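Local structure of Rv3303c-lpdA (1XDI) at the flavin-adenine dinucleotide site and the interface of chains A and B. The protein uses NADH or NADPH and a bound FAD to reduce quinones such as menadione, as a homotetrameric member of the flavoprotein disulfide reductase family. Residues are numbered along the deposited sequence; one frame, centred on the assembly and turned at random. Chains: chain A/B, Rv3303c-lpdA.

Contact 1: the flavin-adenine dinucleotide site. Residues chain A 9, 11-12, 34-37, 41-43, 47-48, 52, 115-117, 151-153, 317, 323-325; chain B 450. With FAD (flavin-adenine dinucleotide), chain C.
At the flavin end of this FAD cofactor pocket the backbone N of A:Ala325 donates to the pyrimidine carbonyl O2 at 2.8 Å and to ring nitrogen N1 of FAD, while N3 gives its hydrogen to the carbonyl O of B:Tyr450 at 2.7 Å, so the partner chain completes the pyrimidine edge. A water bridges B:Tyr450 N and FAD O2. At the central ring A:Lys52, bent at chi2 and chi3, brings NZ to 3.1 Å from FAD N5; its charge may polarise N5. A:Asp317 grips twice: its N donates to phosphate oxygen FAD O2P, and OD1 takes the ribityl 3'-hydroxyl FAD O3' on its syn lone pair at 2.8 Å. A:Ala43 N holds O2A of the other phosphate. Carboxylate OD1 of A:Asp35, with CG anti to the backbone N (chi1 163°), accepts from the ribose 2'-hydroxyl FAD O2B at 2.9 Å, met from above the carboxylate plane. A:Gly117 N reads adenine FAD N1A almost straight (3.0 Å, 169° at H). Around these anchors, A:Thr152 CG2 lies over the five-membered adenine ring, A:Asp47 CB over the dimethylbenzene ring, and A:Cys48 CB over the central flavin ring, with SG 3.4 Å from FAD C4. A:Cys48 probably takes the place of the family's flavin-proximal redox cysteine. The extended cofactor passes the Rossmann glycine loop (A:Gly9, A:Gly11) before helix 12-24, its flavin between the starts of helices 48-64 and 325-339.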
# COMPACT_ATOMS: atom_id res chain seq x y z
N GLY A 9 2.33 37.61 -6.51
CA GLY A 9 0.99 37.15 -6.83
C GLY A 9 0.30 36.41 -5.72
O GLY A 9 0.88 35.51 -5.15
N GLY A 11 -2.90 34.49 -5.74
CA GLY A 11 -4.05 33.63 -5.95
C GLY A 11 -3.70 32.25 -5.43
O GLY A 11 -2.69 32.12 -4.75
N PRO A 12 -4.49 31.18 -5.73
CA PRO A 12 -4.15 29.84 -5.23
C PRO A 12 -2.66 29.54 -5.35
O PRO A 12 -2.04 29.12 -4.38
CB PRO A 12 -4.98 28.92 -6.11
CG PRO A 12 -6.14 29.68 -6.34
CD PRO A 12 -5.57 31.06 -6.71
N ILE A 34 3.47 39.64 -2.30
CA ILE A 34 3.27 40.94 -2.98
C ILE A 34 2.25 40.62 -4.08
O ILE A 34 2.57 39.94 -5.06
CB ILE A 34 4.54 41.42 -3.68
CG1 ILE A 34 5.68 41.49 -2.65
CG2 ILE A 34 4.24 42.63 -4.49
CD1 ILE A 34 7.06 41.78 -3.21
N ASP A 35 1.02 41.07 -3.88
CA ASP A 35 -0.09 40.85 -4.80
C ASP A 35 -0.75 42.19 -5.08
O ASP A 35 -0.91 43.02 -4.18
CB ASP A 35 -1.09 39.88 -4.15
CG ASP A 35 -2.43 39.89 -4.82
OD1 ASP A 35 -2.55 39.52 -6.02
OD2 ASP A 35 -3.37 40.31 -4.13
N CYS A 36 -1.14 42.42 -6.33
CA CYS A 36 -1.72 43.72 -6.62
C CYS A 36 -3.23 43.75 -6.54
O CYS A 36 -3.79 44.73 -6.08
CB CYS A 36 -1.25 44.25 -7.99
SG CYS A 36 -1.57 43.19 -9.40
N ASP A 37 -3.92 42.68 -6.89
CA ASP A 37 -5.37 42.81 -6.83
C ASP A 37 -6.07 42.35 -5.57
O ASP A 37 -7.24 42.62 -5.39
CB ASP A 37 -6.02 42.16 -8.06
CG ASP A 37 -5.60 42.84 -9.38
OD1 ASP A 37 -5.36 44.08 -9.32
OD2 ASP A 37 -5.51 42.13 -10.43
N GLY A 41 -6.51 36.22 -5.53
CA GLY A 41 -6.27 36.48 -6.94
C GLY A 41 -7.50 36.41 -7.83
O GLY A 41 -8.62 36.38 -7.35
N ALA A 42 -7.29 36.38 -9.13
CA ALA A 42 -8.38 36.32 -10.10
C ALA A 42 -9.26 35.11 -9.95
O ALA A 42 -10.42 35.21 -10.25
CB ALA A 42 -7.85 36.39 -11.54
N ALA A 43 -8.69 34.00 -9.52
CA ALA A 43 -9.47 32.77 -9.32
C ALA A 43 -10.66 33.03 -8.39
O ALA A 43 -11.79 32.54 -8.64
CB ALA A 43 -8.62 31.67 -8.70
N ASP A 47 -12.56 35.22 -11.94
CA ASP A 47 -12.96 34.13 -12.76
C ASP A 47 -13.71 32.97 -12.08
O ASP A 47 -14.95 32.82 -12.17
CB ASP A 47 -11.73 33.59 -13.46
CG ASP A 47 -10.74 34.68 -13.85
OD1 ASP A 47 -11.13 35.70 -14.44
OD2 ASP A 47 -9.53 34.49 -13.58
N CYS A 48 -12.93 32.14 -11.39
CA CYS A 48 -13.47 30.96 -10.75
C CYS A 48 -14.59 31.11 -9.70
O CYS A 48 -15.76 30.82 -10.00
CB CYS A 48 -12.31 30.14 -10.17
SG CYS A 48 -12.94 28.67 -9.43
N LYS A 52 -18.86 30.26 -10.63
CA LYS A 52 -19.49 29.19 -9.86
C LYS A 52 -20.58 29.77 -9.00
O LYS A 52 -21.60 29.12 -8.78
CB LYS A 52 -18.48 28.42 -8.99
CG LYS A 52 -17.74 27.19 -9.67
CD LYS A 52 -16.76 27.62 -10.75
CE LYS A 52 -17.17 27.12 -12.12
NZ LYS A 52 -16.36 27.73 -13.21
N GLY A 115 0.56 45.46 -4.11
CA GLY A 115 1.37 46.14 -5.11
C GLY A 115 1.79 45.19 -6.20
O GLY A 115 1.42 44.04 -6.22
N ARG A 116 2.57 45.69 -7.14
CA ARG A 116 3.02 44.89 -8.26
C ARG A 116 4.52 44.70 -7.97
O ARG A 116 5.24 45.67 -7.63
CB ARG A 116 2.79 45.68 -9.55
CG ARG A 116 2.88 44.87 -10.83
CD ARG A 116 3.26 45.72 -12.03
NE ARG A 116 4.74 45.83 -12.13
CZ ARG A 116 5.46 46.97 -12.11
NH1 ARG A 116 4.89 48.17 -11.98
NH2 ARG A 116 6.79 46.90 -12.21
N GLY A 117 4.98 43.45 -8.04
CA GLY A 117 6.37 43.21 -7.75
C GLY A 117 7.19 42.89 -8.98
O GLY A 117 6.67 42.40 -9.99
N ALA A 151 3.98 33.85 -9.23
CA ALA A 151 2.61 33.33 -9.30
C ALA A 151 1.68 34.43 -9.78
O ALA A 151 0.71 34.81 -9.09
CB ALA A 151 2.20 32.85 -7.92
N THR A 152 1.95 34.90 -10.99
CA THR A 152 1.23 36.01 -11.50
C THR A 152 -0.01 35.77 -12.29
O THR A 152 -0.66 36.72 -12.72
CB THR A 152 2.16 36.89 -12.30
OG1 THR A 152 2.76 36.13 -13.35
CG2 THR A 152 3.23 37.44 -11.37
N GLY A 153 -0.34 34.50 -12.48
CA GLY A 153 -1.55 34.15 -13.19
C GLY A 153 -1.71 34.63 -14.62
O GLY A 153 -0.76 35.03 -15.27
N ASP A 317 -1.37 29.74 -13.31
CA ASP A 317 -1.57 29.93 -14.74
C ASP A 317 -0.36 30.47 -15.48
O ASP A 317 -0.23 30.24 -16.67
CB ASP A 317 -2.71 30.88 -15.03
CG ASP A 317 -4.04 30.34 -14.60
OD1 ASP A 317 -4.17 29.09 -14.42
OD2 ASP A 317 -4.96 31.20 -14.46
N PRO A 323 -4.55 25.26 -16.61
CA PRO A 323 -5.25 26.38 -15.99
C PRO A 323 -6.44 25.99 -15.09
O PRO A 323 -7.58 26.18 -15.44
CB PRO A 323 -5.68 27.22 -17.19
CG PRO A 323 -5.75 26.21 -18.32
CD PRO A 323 -5.19 24.89 -17.87
N LEU A 324 -6.15 25.37 -13.96
CA LEU A 324 -7.16 25.04 -12.98
C LEU A 324 -6.47 25.60 -11.74
O LEU A 324 -5.26 25.69 -11.66
CB LEU A 324 -7.42 23.54 -12.84
CG LEU A 324 -8.15 22.69 -13.94
CD1 LEU A 324 -8.42 21.30 -13.38
CD2 LEU A 324 -9.48 23.30 -14.39
N ALA A 325 -7.27 26.05 -10.79
CA ALA A 325 -6.77 26.63 -9.57
C ALA A 325 -6.17 25.49 -8.71
O ALA A 325 -5.12 25.67 -8.08
CB ALA A 325 -7.92 27.35 -8.86
N TYR B 450 -11.35 22.38 -7.24
CA TYR B 450 -11.60 23.68 -6.63
C TYR B 450 -12.63 24.43 -7.51
O TYR B 450 -12.54 24.40 -8.75
CB TYR B 450 -10.33 24.50 -6.57
CG TYR B 450 -10.53 25.87 -5.99
CD1 TYR B 450 -10.94 26.95 -6.79
CD2 TYR B 450 -10.40 26.08 -4.60
CE1 TYR B 450 -11.22 28.24 -6.22
CE2 TYR B 450 -10.68 27.33 -4.03
CZ TYR B 450 -11.09 28.41 -4.83
OH TYR B 450 -11.39 29.62 -4.25
PA FAD C . -4.42 34.06 -10.34
O1A FAD C . -4.83 34.51 -11.74
O2A FAD C . -5.52 33.46 -9.47
O5B FAD C . -3.84 35.31 -9.69
C5B FAD C . -2.49 35.76 -9.71
C4B FAD C . -2.67 37.10 -9.02
O4B FAD C . -1.45 37.77 -8.84
C3B FAD C . -3.64 38.19 -9.73
O3B FAD C . -4.97 38.19 -9.22
C2B FAD C . -2.97 39.47 -9.55
O2B FAD C . -3.50 40.40 -8.59
C1B FAD C . -1.56 39.16 -9.15
N9A FAD C . -0.51 39.61 -9.98
C8A FAD C . -0.30 39.62 -11.34
N7A FAD C . 0.83 40.17 -11.70
C5A FAD C . 1.40 40.56 -10.52
C6A FAD C . 2.59 41.21 -10.17
N6A FAD C . 3.47 41.60 -11.07
N1A FAD C . 2.85 41.44 -8.84
C2A FAD C . 1.99 41.06 -7.88
N3A FAD C . 0.79 40.41 -8.13
C4A FAD C . 0.62 40.22 -9.54
N1 FAD C . -10.03 26.59 -12.00
C2 FAD C . -10.53 25.58 -11.24
O2 FAD C . -9.79 24.81 -10.60
N3 FAD C . -11.90 25.41 -11.17
C4 FAD C . -12.83 26.18 -11.80
O4 FAD C . -14.03 25.93 -11.66
C4X FAD C . -12.33 27.17 -12.55
N5 FAD C . -13.29 27.99 -13.21
C5X FAD C . -12.76 29.05 -14.00
C6 FAD C . -13.64 29.93 -14.67
C7 FAD C . -13.17 31.00 -15.48
C7M FAD C . -14.17 31.94 -16.19
C8 FAD C . -11.76 31.16 -15.62
C8M FAD C . -11.14 32.26 -16.47
C9 FAD C . -10.89 30.34 -14.97
C9A FAD C . -11.32 29.30 -14.15
N10 FAD C . -10.43 28.39 -13.41
C10 FAD C . -10.93 27.37 -12.64
C1' FAD C . -9.05 28.65 -13.51
C2' FAD C . -8.40 29.16 -12.26
O2' FAD C . -9.11 30.37 -11.82
C3' FAD C . -6.94 29.50 -12.47
O3' FAD C . -6.25 28.31 -12.71
C4' FAD C . -6.24 30.09 -11.26
O4' FAD C . -6.98 31.36 -11.07
C5' FAD C . -4.87 30.54 -11.41
O5' FAD C . -4.38 30.95 -10.15
P FAD C . -3.00 31.65 -9.93
O1P FAD C . -2.88 31.77 -8.53
O2P FAD C . -1.88 31.03 -10.67
O3P FAD C . -3.29 33.01 -10.61
O HOH W 1 -9.98 22.23 -9.54

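Contact 2: the interface of chains A and B. Residues chain A 56-57, 60, 89, 93; chain B 70, 72, 393-394, 396.
Chain A presents two helices, 48-64 and 83-107, to the 3-10 turn 68-70 and the end of helix 390-394 of chain B, where B:Glu396 just beyond has a left-handed backbone (phi 40°, psi 52°). A:Arg89 carries the polar contact. Its CG is anti to the backbone N (chi1 179°) and the chain runs extended to NE, so the guanidinium reaches the partner at full length. A:Arg89 NH2 donates to the carbonyl O of B:Met394 at 2.8 Å, in the guanidinium plane but above the plane of the carbonyl. Within chain A, A:Arg89 NH1 donates to the hydroxyl OG of A:Ser57 at 2.9 Å, also in plane; the bonds leave the guanidinium at different places on its rim, one beside CD and one at the tip, and together should restrain its rotation. B:Leu70 straddles this arrangement: its CD2 rests on a guanidinium face toward the rim, 3.7 Å from A:Arg89 CZ, while CD1 packs on A:Leu60 CD1 at 3.6 Å, crossing it at about a right angle. CE1 and CZ of B:Phe72 lie equally near the carbonyl O of A:Ser57, CE1 also against A:Leu60 CB. A:Leu93 CG crosses the aliphatic CB and CG of B:Lys393 obliquely. The carboxylate of B:Glu396, OE2 4.2 Å from A:Arg89 NH2, may add weak attraction. This part of the two-fold A/B interface of the homotetramer seats helices 48-64 and 83-107 against the partner's helix 390-394 and segment 68-72.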
# COMPACT_ATOMS: atom_id res chain seq x y z
N ALA A 56 -24.45 28.90 -9.46
CA ALA A 56 -25.17 28.30 -8.33
C ALA A 56 -26.51 28.97 -8.13
O ALA A 56 -27.48 28.33 -7.73
CB ALA A 56 -24.36 28.41 -7.05
N SER A 57 -26.55 30.28 -8.37
CA SER A 57 -27.78 31.06 -8.25
C SER A 57 -28.71 30.64 -9.34
O SER A 57 -29.88 30.47 -9.12
CB SER A 57 -27.51 32.56 -8.40
OG SER A 57 -26.77 33.05 -7.31
N LEU A 60 -31.01 27.54 -8.75
CA LEU A 60 -32.31 27.66 -8.13
C LEU A 60 -33.42 27.63 -9.22
O LEU A 60 -34.38 26.83 -9.15
CB LEU A 60 -32.40 28.96 -7.31
CG LEU A 60 -32.30 28.99 -5.77
CD1 LEU A 60 -33.46 29.85 -5.27
CD2 LEU A 60 -32.38 27.61 -5.11
N ARG A 89 -24.63 39.38 -5.20
CA ARG A 89 -24.26 38.23 -4.41
C ARG A 89 -22.98 37.74 -4.97
O ARG A 89 -22.15 37.16 -4.26
CB ARG A 89 -25.27 37.14 -4.49
CG ARG A 89 -24.86 35.99 -3.70
CD ARG A 89 -25.57 34.72 -4.17
NE ARG A 89 -25.31 33.61 -3.26
CZ ARG A 89 -25.37 32.32 -3.58
NH1 ARG A 89 -25.69 31.93 -4.81
NH2 ARG A 89 -25.08 31.42 -2.64
N LEU A 93 -20.00 37.69 -2.15
CA LEU A 93 -19.41 36.38 -1.77
C LEU A 93 -17.92 36.35 -2.13
O LEU A 93 -17.07 35.87 -1.37
CB LEU A 93 -20.10 35.26 -2.55
CG LEU A 93 -19.70 33.84 -2.17
CD1 LEU A 93 -20.97 33.06 -2.33
CD2 LEU A 93 -18.54 33.25 -2.98
N LEU B 70 -32.18 35.05 -3.02
CA LEU B 70 -31.32 34.52 -4.07
C LEU B 70 -31.64 35.17 -5.43
O LEU B 70 -31.15 34.75 -6.49
CB LEU B 70 -31.42 33.00 -4.13
CG LEU B 70 -30.54 32.35 -3.07
CD1 LEU B 70 -30.86 30.89 -2.93
CD2 LEU B 70 -29.10 32.57 -3.47
N PHE B 72 -34.83 35.56 -6.85
CA PHE B 72 -36.07 35.16 -7.53
C PHE B 72 -37.32 35.38 -6.70
O PHE B 72 -37.62 34.65 -5.75
CB PHE B 72 -36.02 33.70 -7.94
CG PHE B 72 -34.78 33.31 -8.66
CD1 PHE B 72 -33.61 33.08 -7.96
CD2 PHE B 72 -34.78 33.20 -10.04
CE1 PHE B 72 -32.44 32.74 -8.64
CE2 PHE B 72 -33.62 32.87 -10.72
CZ PHE B 72 -32.44 32.64 -10.03
N LYS B 393 -19.83 28.45 0.98
CA LYS B 393 -20.37 29.77 0.87
C LYS B 393 -21.42 29.80 -0.22
O LYS B 393 -22.49 30.36 -0.03
CB LYS B 393 -19.23 30.75 0.58
CG LYS B 393 -19.24 31.93 1.43
CD LYS B 393 -17.87 32.64 1.44
CE LYS B 393 -16.84 32.00 2.43
NZ LYS B 393 -15.75 32.93 2.62
N MET B 394 -21.14 29.19 -1.36
CA MET B 394 -22.16 29.25 -2.41
C MET B 394 -23.42 28.45 -2.03
O MET B 394 -24.49 28.73 -2.50
CB MET B 394 -21.61 28.76 -3.75
CG MET B 394 -20.37 29.43 -4.19
SD MET B 394 -19.55 28.29 -5.32
CE MET B 394 -17.95 29.21 -5.71
N GLU B 396 -24.59 28.43 1.00
CA GLU B 396 -25.00 29.06 2.24
C GLU B 396 -25.05 28.11 3.44
O GLU B 396 -26.06 28.03 4.13
CB GLU B 396 -26.34 29.73 2.07
CG GLU B 396 -26.50 30.49 0.79
CD GLU B 396 -27.73 31.41 0.80
OE1 GLU B 396 -28.87 30.89 1.05
OE2 GLU B 396 -27.53 32.64 0.57

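Contact 3: the interface of chains A and B. Residues chain A 391, 422, 426, 449, 451-454; chain B 353, 355, 357, 424-425, 427-428.
B:Glu425 gives up more surface to chain A than any other residue of the patch, 97 Å². Its CG is anti to the carbonyl carbon, and a bend at chi2 (-75°) swings the carboxylate onto the start of helix 454-464. There OE1 accepts from A:Ser454 N at 3.0 Å and OE2 from A:Leu453 N at 3.1 Å, each on its syn lone pair, a fork that holds the carboxylate by two backbone amides. The helix start probably stabilises its negative charge. A water 2.6 Å from B:Glu425 OE2 also meets A:Arg391 NE, A:Pro451 O and B:Ser424 OG, adding a water-mediated link between the chains. A:Ser452 CB packs on the carboxylate, and OG of the same serine donates to A:Val449 O at 2.8 Å, bracing the loop. Along the glutamate stem, A:Ile422 CD1 touches CG, crossing at about a right angle. A:Val449, next in buried surface, points both methyls into chain B: CG2 lies 3.7 Å from B:Ile427 CG2, and CG1 meets B:Phe357 CZ tip to tip. A:Ser454 CB sits against B:Leu428 CD2 at 3.4 Å. The patch joins loop 449-453 and the start of helix 454-464 to the partner's helix 423-435 and strand 354-356, both sides within the dimerisation domains of their chains.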
# COMPACT_ATOMS: atom_id res chain seq x y z
N ARG A 391 -30.65 7.01 -5.08
CA ARG A 391 -30.35 8.41 -4.82
C ARG A 391 -30.60 9.19 -6.10
O ARG A 391 -31.34 10.17 -6.09
CB ARG A 391 -28.89 8.57 -4.34
CG ARG A 391 -28.36 10.02 -4.22
CD ARG A 391 -29.27 10.93 -3.39
NE ARG A 391 -29.33 10.52 -2.00
CZ ARG A 391 -30.29 10.88 -1.18
NH1 ARG A 391 -31.28 11.65 -1.63
NH2 ARG A 391 -30.25 10.53 0.09
N ILE A 422 -23.32 16.48 -8.62
CA ILE A 422 -22.19 16.86 -7.77
C ILE A 422 -20.94 16.10 -8.17
O ILE A 422 -20.24 15.56 -7.34
CB ILE A 422 -22.49 16.58 -6.26
CG1 ILE A 422 -23.00 15.16 -6.10
CG2 ILE A 422 -23.45 17.62 -5.69
CD1 ILE A 422 -23.26 14.84 -4.66
N LEU A 426 -17.84 13.91 -5.97
CA LEU A 426 -17.67 12.47 -6.13
C LEU A 426 -16.40 12.06 -6.89
O LEU A 426 -16.01 10.89 -6.83
CB LEU A 426 -18.80 11.86 -6.92
CG LEU A 426 -20.21 12.31 -6.66
CD1 LEU A 426 -21.06 11.99 -7.85
CD2 LEU A 426 -20.69 11.61 -5.44
N VAL A 449 -21.91 4.66 1.80
CA VAL A 449 -23.24 4.87 2.41
C VAL A 449 -24.42 4.51 1.52
O VAL A 449 -24.33 4.67 0.31
CB VAL A 449 -23.42 6.37 2.78
CG1 VAL A 449 -24.85 6.70 3.03
CG2 VAL A 449 -22.57 6.70 3.98
N PRO A 451 -28.63 5.28 0.95
CA PRO A 451 -28.41 5.38 -0.50
C PRO A 451 -27.64 6.69 -0.88
O PRO A 451 -27.90 7.78 -0.35
CB PRO A 451 -29.84 5.42 -1.03
CG PRO A 451 -30.40 6.37 -0.13
CD PRO A 451 -30.04 5.63 1.19
N SER A 452 -26.70 6.56 -1.80
CA SER A 452 -25.95 7.72 -2.24
C SER A 452 -25.44 7.40 -3.64
O SER A 452 -25.45 6.23 -4.04
CB SER A 452 -24.75 7.97 -1.29
OG SER A 452 -23.84 6.89 -1.32
N LEU A 453 -25.01 8.41 -4.39
CA LEU A 453 -24.50 8.12 -5.72
C LEU A 453 -23.09 7.54 -5.53
O LEU A 453 -22.60 6.79 -6.37
CB LEU A 453 -24.47 9.38 -6.57
CG LEU A 453 -25.77 10.21 -6.53
CD1 LEU A 453 -25.54 11.59 -7.16
CD2 LEU A 453 -26.84 9.49 -7.22
N SER A 454 -22.42 7.85 -4.43
CA SER A 454 -21.10 7.28 -4.28
C SER A 454 -21.13 5.76 -4.11
O SER A 454 -20.10 5.11 -4.19
CB SER A 454 -20.37 7.90 -3.11
OG SER A 454 -20.69 7.19 -1.94
N ALA B 353 -19.36 3.53 7.04
CA ALA B 353 -19.69 4.93 6.94
C ALA B 353 -21.19 5.03 7.31
O ALA B 353 -22.03 4.42 6.67
CB ALA B 353 -19.46 5.44 5.51
N THR B 355 -24.67 7.55 7.92
CA THR B 355 -25.07 8.93 7.88
C THR B 355 -26.45 9.08 8.43
O THR B 355 -27.28 8.16 8.35
CB THR B 355 -24.99 9.57 6.44
OG1 THR B 355 -26.27 9.51 5.80
CG2 THR B 355 -23.98 8.89 5.59
N PHE B 357 -29.56 11.26 7.95
CA PHE B 357 -30.09 12.18 6.97
C PHE B 357 -31.00 13.29 7.51
O PHE B 357 -32.20 13.30 7.28
CB PHE B 357 -30.81 11.39 5.87
CG PHE B 357 -29.89 10.55 5.03
CD1 PHE B 357 -29.17 11.10 3.98
CD2 PHE B 357 -29.77 9.18 5.25
CE1 PHE B 357 -28.35 10.31 3.17
CE2 PHE B 357 -28.95 8.38 4.44
CZ PHE B 357 -28.24 8.95 3.40
N SER B 424 -23.38 12.60 3.21
CA SER B 424 -23.49 11.18 2.79
C SER B 424 -22.53 10.80 1.66
O SER B 424 -22.13 9.66 1.59
CB SER B 424 -24.94 10.78 2.44
OG SER B 424 -25.47 11.45 1.29
N GLU B 425 -22.18 11.75 0.79
CA GLU B 425 -21.22 11.53 -0.34
C GLU B 425 -19.79 11.93 0.11
O GLU B 425 -18.84 11.17 -0.10
CB GLU B 425 -21.60 12.36 -1.56
CG GLU B 425 -23.07 12.41 -1.85
CD GLU B 425 -23.58 11.14 -2.45
OE1 GLU B 425 -22.74 10.26 -2.72
OE2 GLU B 425 -24.81 11.01 -2.66
N ILE B 427 -18.31 11.61 2.73
CA ILE B 427 -17.70 10.63 3.63
C ILE B 427 -16.94 9.51 2.92
O ILE B 427 -15.91 9.04 3.48
CB ILE B 427 -18.74 10.03 4.63
CG1 ILE B 427 -18.00 9.43 5.83
CG2 ILE B 427 -19.65 9.03 3.96
CD1 ILE B 427 -17.43 10.48 6.78
N LEU B 428 -17.38 9.14 1.69
CA LEU B 428 -16.74 8.03 0.98
C LEU B 428 -15.24 8.06 1.01
O LEU B 428 -14.62 7.08 1.44
CB LEU B 428 -17.20 7.91 -0.46
CG LEU B 428 -16.58 6.69 -1.19
CD1 LEU B 428 -16.44 5.47 -0.34
CD2 LEU B 428 -17.45 6.38 -2.33
O HOH W 2 -26.83 10.65 -1.02

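The C-alpha centres of contacts 1 and 2 lie about 23 Å apart, as do those of contacts 2 and 3, whereas contacts 1 and 3 are about 33 Å apart. Helix 48-64 connects contact 1 to contact 2, bearing the flavin-facing A:Cys48 and A:Lys52 near its start and interface residues farther along. Helix 390-394 serves contacts 2 and 3 from opposite subunits. Residue 450 of one chain lends its backbone to the other's flavin in contact 1, and its neighbours 449 and 451-454 pack on the partner in contact 3. This arrangement suggests that cofactor binding and subunit pairing are structurally coupled.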